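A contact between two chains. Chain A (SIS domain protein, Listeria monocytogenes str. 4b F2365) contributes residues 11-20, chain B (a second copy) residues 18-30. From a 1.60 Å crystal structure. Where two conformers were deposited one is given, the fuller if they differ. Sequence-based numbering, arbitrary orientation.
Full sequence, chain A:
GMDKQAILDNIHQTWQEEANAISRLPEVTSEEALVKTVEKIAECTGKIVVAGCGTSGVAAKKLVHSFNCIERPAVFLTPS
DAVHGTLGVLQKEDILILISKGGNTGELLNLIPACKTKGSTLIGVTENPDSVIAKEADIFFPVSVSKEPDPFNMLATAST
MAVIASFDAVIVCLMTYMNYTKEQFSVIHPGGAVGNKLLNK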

# COMPACT_ATOMS: atom_id res chain seq x y z
N ILE A 11 11.46 17.54 -22.75
CA ILE A 11 10.92 17.88 -21.43
C ILE A 11 9.94 19.06 -21.49
O ILE A 11 8.80 18.95 -21.03
CB ILE A 11 12.06 18.14 -20.39
CG1 ILE A 11 12.70 16.79 -20.00
CG2 ILE A 11 11.52 18.86 -19.12
CD1 ILE A 11 13.85 16.87 -18.98
N HIS A 12 10.37 20.17 -22.08
CA HIS A 12 9.47 21.36 -22.19
C HIS A 12 8.16 21.11 -22.92
O HIS A 12 7.12 21.69 -22.54
CB HIS A 12 10.18 22.56 -22.85
CG HIS A 12 11.33 23.09 -22.05
ND1 HIS A 12 12.44 23.67 -22.63
CD2 HIS A 12 11.57 23.06 -20.72
CE1 HIS A 12 13.29 24.02 -21.68
NE2 HIS A 12 12.78 23.65 -20.51
N GLN A 13 8.21 20.27 -23.96
CA GLN A 13 7.03 19.90 -24.74
C GLN A 13 6.04 19.16 -23.83
O GLN A 13 4.83 19.44 -23.82
CB GLN A 13 7.42 19.01 -25.93
CG GLN A 13 6.29 18.62 -26.91
CD GLN A 13 6.05 19.60 -28.05
OE1 GLN A 13 5.65 19.18 -29.14
NE2 GLN A 13 6.34 20.87 -27.83
N THR A 14 6.56 18.24 -23.01
CA THR A 14 5.70 17.48 -22.08
C THR A 14 4.99 18.43 -21.11
O THR A 14 3.78 18.31 -20.93
CB THR A 14 6.49 16.38 -21.31
OG1 THR A 14 6.89 15.37 -22.24
CG2 THR A 14 5.62 15.75 -20.23
N TRP A 15 5.73 19.36 -20.51
CA TRP A 15 5.14 20.31 -19.56
C TRP A 15 4.11 21.21 -20.23
O TRP A 15 3.09 21.50 -19.61
CB TRP A 15 6.20 21.17 -18.86
CG TRP A 15 7.13 20.40 -17.99
CD1 TRP A 15 6.87 19.21 -17.34
CD2 TRP A 15 8.42 20.82 -17.53
NE1 TRP A 15 7.94 18.85 -16.57
CE2 TRP A 15 8.91 19.81 -16.67
CE3 TRP A 15 9.25 21.92 -17.82
CZ2 TRP A 15 10.17 19.87 -16.07
CZ3 TRP A 15 10.50 21.99 -17.19
CH2 TRP A 15 10.95 20.97 -16.34
N GLN A 16 4.35 21.60 -21.48
CA GLN A 16 3.38 22.42 -22.24
C GLN A 16 2.07 21.66 -22.38
O GLN A 16 1.02 22.20 -22.06
CB GLN A 16 3.91 22.83 -23.64
CG GLN A 16 4.95 23.94 -23.64
CD GLN A 16 5.47 24.27 -25.03
OE1 GLN A 16 6.61 24.69 -25.20
NE2 GLN A 16 4.63 24.07 -26.04
N GLU A 17 2.14 20.39 -22.81
CA GLU A 17 0.95 19.55 -22.99
C GLU A 17 0.20 19.28 -21.67
O GLU A 17 -1.04 19.31 -21.64
CB GLU A 17 1.28 18.26 -23.75
CG GLU A 17 1.77 18.50 -25.17
CD GLU A 17 1.98 17.23 -25.98
OE1 GLU A 17 1.20 16.27 -25.84
OE2 GLU A 17 2.92 17.22 -26.81
N GLU A 18 0.95 19.03 -20.59
CA GLU A 18 0.33 18.83 -19.26
C GLU A 18 -0.34 20.11 -18.75
O GLU A 18 -1.47 20.07 -18.29
CB GLU A 18 1.33 18.27 -18.25
CG GLU A 18 1.67 16.82 -18.59
CD GLU A 18 2.44 16.13 -17.50
OE1 GLU A 18 3.30 16.73 -16.84
OE2 GLU A 18 2.16 14.94 -17.31
N ALA A 19 0.35 21.25 -18.89
CA ALA A 19 -0.27 22.53 -18.50
C ALA A 19 -1.56 22.77 -19.29
O ALA A 19 -2.57 23.18 -18.71
CB ALA A 19 0.71 23.70 -18.72
N ASN A 20 -1.53 22.49 -20.60
CA ASN A 20 -2.70 22.68 -21.49
C ASN A 20 -3.87 21.80 -21.06
O ASN A 20 -5.02 22.25 -21.06
CB ASN A 20 -2.37 22.41 -22.96
CG ASN A 20 -1.43 23.47 -23.61
OD1 ASN A 20 -1.15 24.54 -23.04
ND2 ASN A 20 -0.96 23.17 -24.81
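Chain B (18-30) EANAISRLPEVTS

Residues 11-20 of chain A are helical throughout, part of a longer helix that extends beyond both ends of the stretch. Chain B enters as a helix through S23(B), passes R24(B) with phi/psi of -82/4°, and continues through a weakly bonded helical segment at about 25-28 to an extended T29(B) and S30(B). The helices 11-20 and 18-23 run antiparallel, with 175° between their N-to-C directions and axes 8.4 Å apart at closest approach. This close spacing suits the small residues where the copies meet: the CA atoms of A19(A) and A19(B) are 4.7 Å apart, and A19(A) O lies 3.8 Å from A19(B) CB. Toward the start of the chain A stretch the backbones are farther apart, with 7.6 Å between H12(A) CA and P26(B) CA.

No hydrogen bond links the two stretches; the contact is one of packing. I22(B), chi1 m and chi2 t, points toward chain A and brings its CG2 to 3.4 Å from W15(A) O and 4.1 Å from A19(A) CB. Beside it, A19(A) CB approaches S23(B) CB at 4.0 Å. W15(A), chi1 m, gives up 106 Å² of surface, the largest share of any residue in the contact. L25(B) CD1 sits over one face of the W15(A) indole, 3.4 Å from the centroid of its five-membered ring and 8° off the normal, a CH-pi contact. Farther along the indole, W15(A) CE3 meets P26(B) CD at 3.9 Å, and W15(A) CH2 lies 3.5 Å from T29(B) OG1. That hydroxyl donates to the carbonyl of its own chain, T29(B) OG1 to L25(B) O at 2.8 Å, tying the chain B turn together beside the tryptophan. H12(A) adds a smaller contact, 19 Å² of it covered, its CD2 lying 4.0 Å from P26(B) CG.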

# COMPACT_ATOMS: atom_id res chain seq x y z
N GLU B 18 -2.91 25.60 -10.73
CA GLU B 18 -2.24 24.32 -11.05
C GLU B 18 -1.62 24.34 -12.45
O GLU B 18 -0.51 23.88 -12.64
CB GLU B 18 -3.18 23.12 -10.82
CG GLU B 18 -3.40 22.88 -9.36
CD GLU B 18 -4.10 21.57 -9.07
OE1 GLU B 18 -5.10 21.25 -9.75
OE2 GLU B 18 -3.64 20.88 -8.14
N ALA B 19 -2.32 24.89 -13.44
CA ALA B 19 -1.75 25.01 -14.79
C ALA B 19 -0.53 25.92 -14.76
O ALA B 19 0.47 25.62 -15.41
CB ALA B 19 -2.78 25.56 -15.78
N ASN B 20 -0.63 27.04 -14.02
CA ASN B 20 0.48 28.00 -13.85
C ASN B 20 1.70 27.30 -13.28
O ASN B 20 2.80 27.50 -13.76
CB ASN B 20 0.07 29.15 -12.93
CG ASN B 20 -0.92 30.13 -13.57
OD1 ASN B 20 -1.18 30.14 -14.77
ND2 ASN B 20 -1.49 30.96 -12.71
N ALA B 21 1.49 26.46 -12.27
CA ALA B 21 2.59 25.73 -11.60
C ALA B 21 3.40 24.86 -12.56
O ALA B 21 4.63 24.84 -12.52
CB ALA B 21 2.00 24.85 -10.47
N ILE B 22 2.69 24.20 -13.47
CA ILE B 22 3.30 23.32 -14.46
C ILE B 22 3.99 24.16 -15.55
O ILE B 22 5.15 23.91 -15.90
CB ILE B 22 2.28 22.38 -15.09
CG1 ILE B 22 1.66 21.51 -13.99
CG2 ILE B 22 2.96 21.48 -16.17
CD1 ILE B 22 0.62 20.67 -14.50
N SER B 23 3.25 25.16 -16.08
CA SER B 23 3.80 26.02 -17.14
C SER B 23 5.08 26.73 -16.68
O SER B 23 5.99 26.91 -17.49
CB SER B 23 2.77 27.02 -17.68
OG SER B 23 2.39 28.01 -16.74
N ARG B 24 5.15 27.07 -15.39
CA ARG B 24 6.32 27.71 -14.79
C ARG B 24 7.47 26.76 -14.39
O ARG B 24 8.45 27.20 -13.84
CB ARG B 24 5.89 28.55 -13.57
CG ARG B 24 5.03 29.74 -13.93
CD ARG B 24 4.37 30.31 -12.73
NE ARG B 24 3.46 31.38 -13.11
CZ ARG B 24 2.53 31.92 -12.32
NH1 ARG B 24 2.35 31.51 -11.08
NH2 ARG B 24 1.77 32.91 -12.82
N LEU B 25 7.36 25.46 -14.67
CA LEU B 25 8.45 24.52 -14.30
C LEU B 25 9.88 24.89 -14.76
O LEU B 25 10.79 24.65 -14.00
CB LEU B 25 8.10 23.07 -14.68
CG LEU B 25 7.15 22.37 -13.71
CD1 LEU B 25 6.62 21.10 -14.38
CD2 LEU B 25 7.87 22.07 -12.40
N PRO B 26 10.06 25.47 -15.98
CA PRO B 26 11.44 25.88 -16.35
C PRO B 26 12.06 26.95 -15.44
O PRO B 26 13.29 26.95 -15.28
CB PRO B 26 11.26 26.38 -17.78
CG PRO B 26 10.05 25.77 -18.27
CD PRO B 26 9.14 25.71 -17.10
N GLU B 27 11.22 27.78 -14.82
CA GLU B 27 11.69 28.83 -13.91
C GLU B 27 12.05 28.30 -12.51
O GLU B 27 12.78 28.96 -11.79
CB GLU B 27 10.65 29.96 -13.83
CG GLU B 27 10.50 30.68 -15.17
CD GLU B 27 9.38 31.68 -15.18
OE1 GLU B 27 8.53 31.63 -14.26
OE2 GLU B 27 9.35 32.50 -16.12
N VAL B 28 11.55 27.11 -12.14
CA VAL B 28 11.83 26.51 -10.82
C VAL B 28 12.70 25.24 -10.80
O VAL B 28 13.12 24.82 -9.73
CB VAL B 28 10.50 26.23 -10.07
CG1 VAL B 28 9.68 27.51 -9.94
CG2 VAL B 28 9.67 25.16 -10.76
N THR B 29 12.96 24.65 -11.95
CA THR B 29 13.82 23.46 -12.05
C THR B 29 15.20 23.84 -12.58
O THR B 29 15.43 24.98 -13.03
CB THR B 29 13.19 22.41 -12.93
OG1 THR B 29 12.99 22.92 -14.25
CG2 THR B 29 11.81 21.93 -12.35
N SER B 30 16.11 22.87 -12.50
CA SER B 30 17.50 23.02 -12.95
C SER B 30 17.72 22.22 -14.21
O SER B 30 17.55 21.00 -14.20
CB SER B 30 18.48 22.54 -11.87
OG SER B 30 19.80 22.32 -12.37